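Local coordinates for N-acetylmuramoyl-L-alanine amidase domain-containing protein SAOUHSC_02979 (Staphylococcus aureus, PDB 5T1Q) that is a secreted protein with probable amidase activity, this piece of it carrying a glucosaminidase-family domain and a C-terminal CHAP domain, at residues Pro18-Phe22 against Leu272-His276; Tyr256-Met261 against Val315-Glu319. All blocks are in the same frame, centred on the assembly; numbering follows the deposited sequence.

Contact 1 (Pro18-Phe22 against Leu272-His276). With NA (sodium ion), chain E.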
ATOM      1  N   PRO A  18      -6.658  -6.795 -10.541  1.00 36.48           N
ATOM      2  CA  PRO A  18      -6.225  -5.415 -10.368  1.00 34.93           C
ATOM      3  C   PRO A  18      -5.669  -4.835 -11.655  1.00 34.32           C
ATOM      4  O   PRO A  18      -4.890  -5.496 -12.338  1.00 34.60           O
ATOM      5  CB  PRO A  18      -5.122  -5.530  -9.312  1.00 33.19           C
ATOM      6  CG  PRO A  18      -5.510  -6.726  -8.516  1.00 33.46           C
ATOM      7  CD  PRO A  18      -6.008  -7.685  -9.557  1.00 35.23           C
ATOM      8  N   ALA A  19      -6.099  -3.627 -11.999  1.00 33.81           N
ATOM      9  CA  ALA A  19      -5.603  -2.960 -13.195  1.00 33.64           C
ATOM     10  C   ALA A  19      -4.122  -2.578 -13.025  1.00 31.06           C
ATOM     11  O   ALA A  19      -3.729  -2.077 -11.982  1.00 29.55           O
ATOM     12  CB  ALA A  19      -6.438  -1.720 -13.492  1.00 34.78           C
ATOM     13  N   GLN A  20      -3.326  -2.835 -14.056  1.00 30.59           N
ATOM     14  CA  GLN A  20      -1.897  -2.488 -14.079  1.00 28.94           C
ATOM     15  C   GLN A  20      -1.620  -1.189 -14.843  1.00 29.06           C
ATOM     16  O   GLN A  20      -0.480  -0.694 -14.847  1.00 27.74           O
ATOM     17  CB  GLN A  20      -1.097  -3.599 -14.767  1.00 28.93           C
ATOM     18  CG  GLN A  20      -1.111  -4.944 -14.046  1.00 28.40           C
ATOM     19  CD  GLN A  20      -0.141  -5.929 -14.657  1.00 28.34           C
ATOM     20  OE1 GLN A  20       0.438  -5.684 -15.721  1.00 28.63           O
ATOM     21  NE2 GLN A  20       0.051  -7.054 -13.981  1.00 27.92           N
ATOM     22  N   SER A  21      -2.628  -0.679 -15.540  1.00 30.44           N
ATOM     23  CA  SER A  21      -2.471   0.555 -16.313  1.00 31.35           C
ATOM     24  C   SER A  21      -3.786   1.302 -16.374  1.00 33.08           C
ATOM     25  O   SER A  21      -4.834   0.725 -16.129  1.00 33.37           O
ATOM     26  CB  SER A  21      -1.982   0.249 -17.739  1.00 32.15           C
ATOM     27  OG  SER A  21      -2.900  -0.561 -18.444  1.00 33.58           O
ATOM     28  N   PHE A  22      -3.716   2.595 -16.679  1.00 34.43           N
ATOM     29  CA  PHE A  22      -4.923   3.406 -16.810  1.00 36.79           C
ATOM     30  C   PHE A  22      -5.338   3.431 -18.257  1.00 40.05           C
ATOM     31  O   PHE A  22      -4.520   3.267 -19.149  1.00 40.23           O
ATOM     32  CB  PHE A  22      -4.704   4.847 -16.363  1.00 36.16           C
ATOM     33  CG  PHE A  22      -4.351   4.989 -14.915  1.00 34.25           C
ATOM     34  CD1 PHE A  22      -5.279   4.696 -13.934  1.00 34.04           C
ATOM     35  CD2 PHE A  22      -3.110   5.482 -14.534  1.00 32.75           C
ATOM     36  CE1 PHE A  22      -4.966   4.851 -12.602  1.00 32.55           C
ATOM     37  CE2 PHE A  22      -2.801   5.645 -13.202  1.00 31.25           C
ATOM     38  CZ  PHE A  22      -3.728   5.326 -12.235  1.00 31.12           C
ATOM     39  N   LEU A 272       3.134   2.723 -21.542  1.00 21.43           N
ATOM     40  CA  LEU A 272       3.485   1.358 -21.933  1.00 21.10           C
ATOM     41  C   LEU A 272       2.379   0.325 -21.656  1.00 21.22           C
ATOM     42  O   LEU A 272       2.504  -0.828 -22.067  1.00 21.57           O
ATOM     43  CB  LEU A 272       4.816   0.935 -21.300  1.00 20.17           C
ATOM     44  CG  LEU A 272       6.056   1.788 -21.644  1.00 20.30           C
ATOM     45  CD1 LEU A 272       7.274   1.222 -20.962  1.00 19.42           C
ATOM     46  CD2 LEU A 272       6.340   1.911 -23.131  1.00 20.89           C
ATOM     47  N   GLY A 273       1.310   0.731 -20.970  1.00 21.80           N
ATOM     48  CA  GLY A 273       0.178  -0.164 -20.688  1.00 22.14           C
ATOM     49  C   GLY A 273       0.497  -1.278 -19.693  1.00 21.64           C
ATOM     50  O   GLY A 273       1.357  -1.120 -18.819  1.00 21.17           O
ATOM     51  N   ASP A 274      -0.223  -2.397 -19.804  1.00 22.11           N
ATOM     52  CA  ASP A 274       0.017  -3.546 -18.923  1.00 22.33           C
ATOM     53  C   ASP A 274       1.422  -4.090 -19.129  1.00 20.94           C
ATOM     54  O   ASP A 274       1.996  -3.951 -20.203  1.00 20.11           O
ATOM     55  CB  ASP A 274      -1.003  -4.647 -19.161  1.00 24.15           C
ATOM     56  CG  ASP A 274      -2.433  -4.171 -18.949  1.00 26.46           C
ATOM     57  OD1 ASP A 274      -2.664  -3.267 -18.109  1.00 27.53           O
ATOM     58  OD2 ASP A 274      -3.318  -4.702 -19.633  1.00 28.68           O
ATOM     59  N   ALA A 275       1.929  -4.762 -18.104  1.00 19.76           N
ATOM     60  CA  ALA A 275       3.298  -5.241 -18.085  1.00 19.18           C
ATOM     61  C   ALA A 275       3.813  -5.938 -19.347  1.00 18.76           C
ATOM     62  O   ALA A 275       4.886  -5.605 -19.829  1.00 17.84           O
ATOM     63  CB  ALA A 275       3.505  -6.149 -16.879  1.00 19.41           C
ATOM     64  N   HIS A 276       3.062  -6.900 -19.874  1.00 18.88           N
ATOM     65  CA  HIS A 276       3.538  -7.656 -21.021  1.00 19.51           C
ATOM     66  C   HIS A 276       3.751  -6.814 -22.273  1.00 19.98           C
ATOM     67  O   HIS A 276       4.491  -7.239 -23.166  1.00 19.99           O
ATOM     68  CB  HIS A 276       2.607  -8.836 -21.344  1.00 20.69           C
ATOM     69  CG  HIS A 276       1.283  -8.426 -21.874  1.00 21.98           C
ATOM     70  ND1 HIS A 276       0.944  -8.583 -23.196  1.00 23.77           N
ATOM     71  CD2 HIS A 276       0.226  -7.820 -21.280  1.00 22.91           C
ATOM     72  CE1 HIS A 276      -0.278  -8.117 -23.391  1.00 23.96           C
ATOM     73  NE2 HIS A 276      -0.728  -7.629 -22.251  1.00 23.54           N
TER
HETATM   74 NA    NA E 701       5.206  -8.032 -25.085  1.00 25.76          NA
HETATM   75  O   HOH W   1      -4.710  -2.943 -16.372  1.00 28.90           O
HETATM   76  O   HOH W   2       3.037  -8.494 -25.604  1.00 32.74           O
HETATM   77  O   HOH W   3       6.325  -9.256 -27.042  1.00 36.15           O
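The side chain of Q20 reaches across to the backbone of A275 and accepts a hydrogen bond from it, A275 N to Q20 OE1 at 3.0 Å, nearly linear at 167°. A loop from the N-terminal part of the chain here docks on the CHAP domain, a papain-like peptidase fold, against the loop between helices 253-262 and 278-284. The extended m,t rotamer of Q20 carries Q20 OE1 to within 3.3 Å of A275 CB. Both Q20 and A275 also touch C253, the cysteine of a probable Cys-His-Glu triad with H314 and E331, so the N-terminal loop packs directly beside the likely active site. One residue on, the S21 hydroxyl OG donates to D274 OD1 at 2.7 Å, and S21 CB rests 3.5 Å from the carbonyl carbon C of G273. The partners pair in opposite chain order, Q20 with D274 and S21 with G273. On the 272-276 side the chain runs on to a sodium ion, which H276 binds through its backbone O at 2.2 Å; N279, N280 and E302 also bind this ion. Back at the interface, D274 OD1 has a further partner besides S21: water 1 donates to D274 OD1 at 2.7 Å and accepts from Q20 N, also at 2.7 Å.

Contact 2 (Tyr256-Met261 against Val315-Glu319)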
ATOM      1  N   TYR A 256       5.570   0.112  -9.617  1.00 18.09           N
ATOM      2  CA  TYR A 256       6.780  -0.118  -8.830  1.00 17.83           C
ATOM      3  C   TYR A 256       8.031   0.061  -9.680  1.00 17.29           C
ATOM      4  O   TYR A 256       8.964   0.743  -9.260  1.00 17.17           O
ATOM      5  CB  TYR A 256       6.771  -1.500  -8.123  1.00 17.24           C
ATOM      6  CG  TYR A 256       8.089  -1.777  -7.459  1.00 17.49           C
ATOM      7  CD1 TYR A 256       8.378  -1.255  -6.192  1.00 17.77           C
ATOM      8  CD2 TYR A 256       9.085  -2.517  -8.117  1.00 17.01           C
ATOM      9  CE1 TYR A 256       9.601  -1.479  -5.598  1.00 18.05           C
ATOM     10  CE2 TYR A 256      10.324  -2.725  -7.536  1.00 17.04           C
ATOM     11  CZ  TYR A 256      10.576  -2.212  -6.278  1.00 17.57           C
ATOM     12  OH  TYR A 256      11.790  -2.424  -5.697  1.00 17.65           O
ATOM     13  N   VAL A 257       8.049  -0.542 -10.870  1.00 16.63           N
ATOM     14  CA  VAL A 257       9.224  -0.431 -11.729  1.00 16.86           C
ATOM     15  C   VAL A 257       9.490   1.028 -12.186  1.00 17.96           C
ATOM     16  O   VAL A 257      10.639   1.472 -12.236  1.00 17.91           O
ATOM     17  CB  VAL A 257       9.152  -1.396 -12.919  1.00 16.28           C
ATOM     18  CG1 VAL A 257      10.382  -1.244 -13.797  1.00 16.19           C
ATOM     19  CG2 VAL A 257       9.015  -2.843 -12.437  1.00 16.07           C
ATOM     20  N   TYR A 258       8.427   1.751 -12.514  1.00 19.31           N
ATOM     21  CA  TYR A 258       8.529   3.149 -12.882  1.00 20.95           C
ATOM     22  C   TYR A 258       9.222   3.936 -11.767  1.00 21.17           C
ATOM     23  O   TYR A 258      10.177   4.673 -12.027  1.00 20.50           O
ATOM     24  CB  TYR A 258       7.136   3.730 -13.165  1.00 22.69           C
ATOM     25  CG  TYR A 258       7.119   5.231 -13.419  1.00 24.92           C
ATOM     26  CD1 TYR A 258       7.016   6.137 -12.356  1.00 26.50           C
ATOM     27  CD2 TYR A 258       7.192   5.739 -14.710  1.00 26.32           C
ATOM     28  CE1 TYR A 258       7.008   7.516 -12.581  1.00 28.73           C
ATOM     29  CE2 TYR A 258       7.185   7.111 -14.945  1.00 28.34           C
ATOM     30  CZ  TYR A 258       7.101   7.991 -13.880  1.00 29.75           C
ATOM     31  OH  TYR A 258       7.083   9.349 -14.129  1.00 35.20           O
ATOM     32  N   ASN A 259       8.747   3.753 -10.529  1.00 21.93           N
ATOM     33  CA  ASN A 259       9.319   4.461  -9.363  1.00 23.07           C
ATOM     34  C   ASN A 259      10.719   4.007  -8.999  1.00 22.81           C
ATOM     35  O   ASN A 259      11.593   4.828  -8.747  1.00 23.02           O
ATOM     36  CB  ASN A 259       8.397   4.358  -8.146  1.00 24.21           C
ATOM     37  CG  ASN A 259       7.200   5.293  -8.249  1.00 26.31           C
ATOM     38  OD1 ASN A 259       6.130   4.902  -8.701  1.00 28.63           O
ATOM     39  ND2 ASN A 259       7.409   6.549  -7.935  1.00 28.21           N
ATOM     40  N   ARG A 260      10.950   2.703  -9.001  1.00 22.51           N
ATOM     41  CA  ARG A 260      12.264   2.190  -8.637  1.00 22.48           C
ATOM     42  C   ARG A 260      13.320   2.690  -9.606  1.00 23.39           C
ATOM     43  O   ARG A 260      14.416   3.041  -9.189  1.00 22.98           O
ATOM     44  CB  ARG A 260      12.243   0.658  -8.569  1.00 21.74           C
ATOM     45  CG  ARG A 260      13.557  -0.000  -8.162  1.00 21.58           C
ATOM     46  CD  ARG A 260      14.005   0.448  -6.793  1.00 21.94           C
ATOM     47  NE  ARG A 260      15.160  -0.299  -6.310  1.00 22.09           N
ATOM     48  CZ  ARG A 260      15.784  -0.059  -5.162  1.00 22.48           C
ATOM     49  NH1 ARG A 260      15.386   0.934  -4.367  1.00 23.20           N
ATOM     50  NH2 ARG A 260      16.827  -0.806  -4.811  1.00 22.86           N
HETATM   51  N   MSE A 261      12.974   2.747 -10.896  1.00 24.89           N
HETATM   52  CA  MSE A 261      13.908   3.234 -11.928  1.00 27.14           C
HETATM   53  C   MSE A 261      14.264   4.683 -11.681  1.00 28.30           C
HETATM   54  O   MSE A 261      15.412   5.091 -11.878  1.00 27.95           O
HETATM   55  CB  MSE A 261      13.334   3.091 -13.336  1.00 28.36           C
HETATM   56  CG  MSE A 261      13.425   1.644 -13.816  1.00 30.23           C
HETATM   57 SE   MSE A 261      12.613   1.477 -15.612  1.00 32.74          SE
HETATM   58  CE  MSE A 261      14.325   1.804 -16.508  1.00 32.61           C
ATOM     59  N   VAL A 315       6.173  -7.336 -14.727  1.00 15.79           N
ATOM     60  CA  VAL A 315       7.358  -6.523 -14.892  1.00 15.31           C
ATOM     61  C   VAL A 315       8.022  -6.335 -13.520  1.00 15.02           C
ATOM     62  O   VAL A 315       7.350  -6.192 -12.495  1.00 14.85           O
ATOM     63  CB  VAL A 315       7.071  -5.199 -15.654  1.00 15.67           C
ATOM     64  CG1 VAL A 315       6.177  -4.256 -14.851  1.00 16.01           C
ATOM     65  CG2 VAL A 315       8.354  -4.500 -16.032  1.00 15.74           C
ATOM     66  N   ALA A 316       9.352  -6.354 -13.517  1.00 14.67           N
ATOM     67  CA  ALA A 316      10.150  -6.234 -12.300  1.00 14.74           C
ATOM     68  C   ALA A 316      11.383  -5.409 -12.585  1.00 14.94           C
ATOM     69  O   ALA A 316      11.650  -5.073 -13.741  1.00 15.63           O
ATOM     70  CB  ALA A 316      10.546  -7.608 -11.793  1.00 14.69           C
ATOM     71  N   PHE A 317      12.116  -5.060 -11.535  1.00 14.88           N
ATOM     72  CA  PHE A 317      13.323  -4.250 -11.650  1.00 15.18           C
ATOM     73  C   PHE A 317      14.553  -5.104 -11.370  1.00 15.27           C
ATOM     74  O   PHE A 317      14.586  -5.816 -10.371  1.00 15.39           O
ATOM     75  CB  PHE A 317      13.243  -3.083 -10.657  1.00 15.59           C
ATOM     76  CG  PHE A 317      14.451  -2.182 -10.672  1.00 16.11           C
ATOM     77  CD1 PHE A 317      14.568  -1.183 -11.616  1.00 16.64           C
ATOM     78  CD2 PHE A 317      15.470  -2.337  -9.747  1.00 16.40           C
ATOM     79  CE1 PHE A 317      15.677  -0.343 -11.647  1.00 17.26           C
ATOM     80  CE2 PHE A 317      16.594  -1.514  -9.776  1.00 17.04           C
ATOM     81  CZ  PHE A 317      16.689  -0.507 -10.726  1.00 17.41           C
ATOM     82  N   VAL A 318      15.559  -5.042 -12.242  1.00 15.73           N
ATOM     83  CA  VAL A 318      16.789  -5.809 -12.054  1.00 16.24           C
ATOM     84  C   VAL A 318      17.722  -5.106 -11.038  1.00 17.22           C
ATOM     85  O   VAL A 318      18.321  -4.073 -11.348  1.00 17.11           O
ATOM     86  CB  VAL A 318      17.555  -6.002 -13.377  1.00 16.44           C
ATOM     87  CG1 VAL A 318      18.835  -6.809 -13.159  1.00 16.49           C
ATOM     88  CG2 VAL A 318      16.676  -6.680 -14.409  1.00 16.21           C
ATOM     89  N   GLU A 319      17.830  -5.669  -9.833  1.00 17.40           N
ATOM     90  CA  GLU A 319      18.713  -5.119  -8.801  1.00 18.05           C
ATOM     91  C   GLU A 319      20.169  -5.527  -9.046  1.00 18.96           C
ATOM     92  O   GLU A 319      21.087  -4.767  -8.767  1.00 19.80           O
ATOM     93  CB  GLU A 319      18.314  -5.610  -7.411  1.00 17.71           C
ATOM     94  CG  GLU A 319      16.916  -5.226  -6.956  1.00 17.90           C
ATOM     95  CD  GLU A 319      16.743  -3.751  -6.605  1.00 18.49           C
ATOM     96  OE1 GLU A 319      17.748  -2.991  -6.550  1.00 19.09           O
ATOM     97  OE2 GLU A 319      15.582  -3.353  -6.347  1.00 18.35           O
TER
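F317 fills the centre of this buried contact, its side chain directed from strand 314-321 toward helix 253-262. R260 CG lies over one face of the ring, 3.5 Å from the F317 centroid and 17° off the normal, a CH-pi contact made by the aliphatic part of the arginine; M261, a selenomethionine, meets the ring edge with CG 3.7 Å from F317 CE1. Beside them V257 points at the strand, its CG2 3.5 Å from A316 C and 4.0 Å from V315 CG1, and Y256 CE2 approaches F317 CB at 4.3 Å. Y256, V257, R260 and M261 recur on one side of the helix, an i, i+1, i+4, i+5 pattern that suits 3.6 residues per turn. Further out the contact becomes polar. R260 NH2 donates a straight hydrogen bond to E319 OE1 at 2.9 Å (179°) as part of a salt bridge, supplemented by a weak bond from R260 NE to E319 OE2 at 3.1 Å. K237 O also accepts from R260 NH2, while S330 OG on the neighbouring strand hydrogen-bonds both E319 OE2 and Y256 OH. The axes of the two short segments run 7.7 Å apart at 27°, close to parallel. A helix carrying the probable catalytic cysteine C253 at its start, packed on a sheet strand that begins with H314, is the core pairing of papain-like folds, to which the CHAP domain belongs.

In the fold
From the N terminus, the chain passes through 18-22 soon after helix 9-13, adds strands 37-39 and 52-54 to the sheet that also holds 314-321, then runs through the glucosaminidase-family region to helix 253-262. That helix supplies the first half of contact 2; the loop that follows it supplies 272-276 and closes contact 1 across 249 intervening residues. Strand 314-321 then returns to the helix and completes contact 2, a much shorter loop of 53 residues. The segments therefore alternate and the two closures cross. Contact 1 joins the N-terminal loop to the loop after helix 253-262, contact 2 joins helix to sheet, and they meet where A275 CB packs 3.6 Å from V315 N.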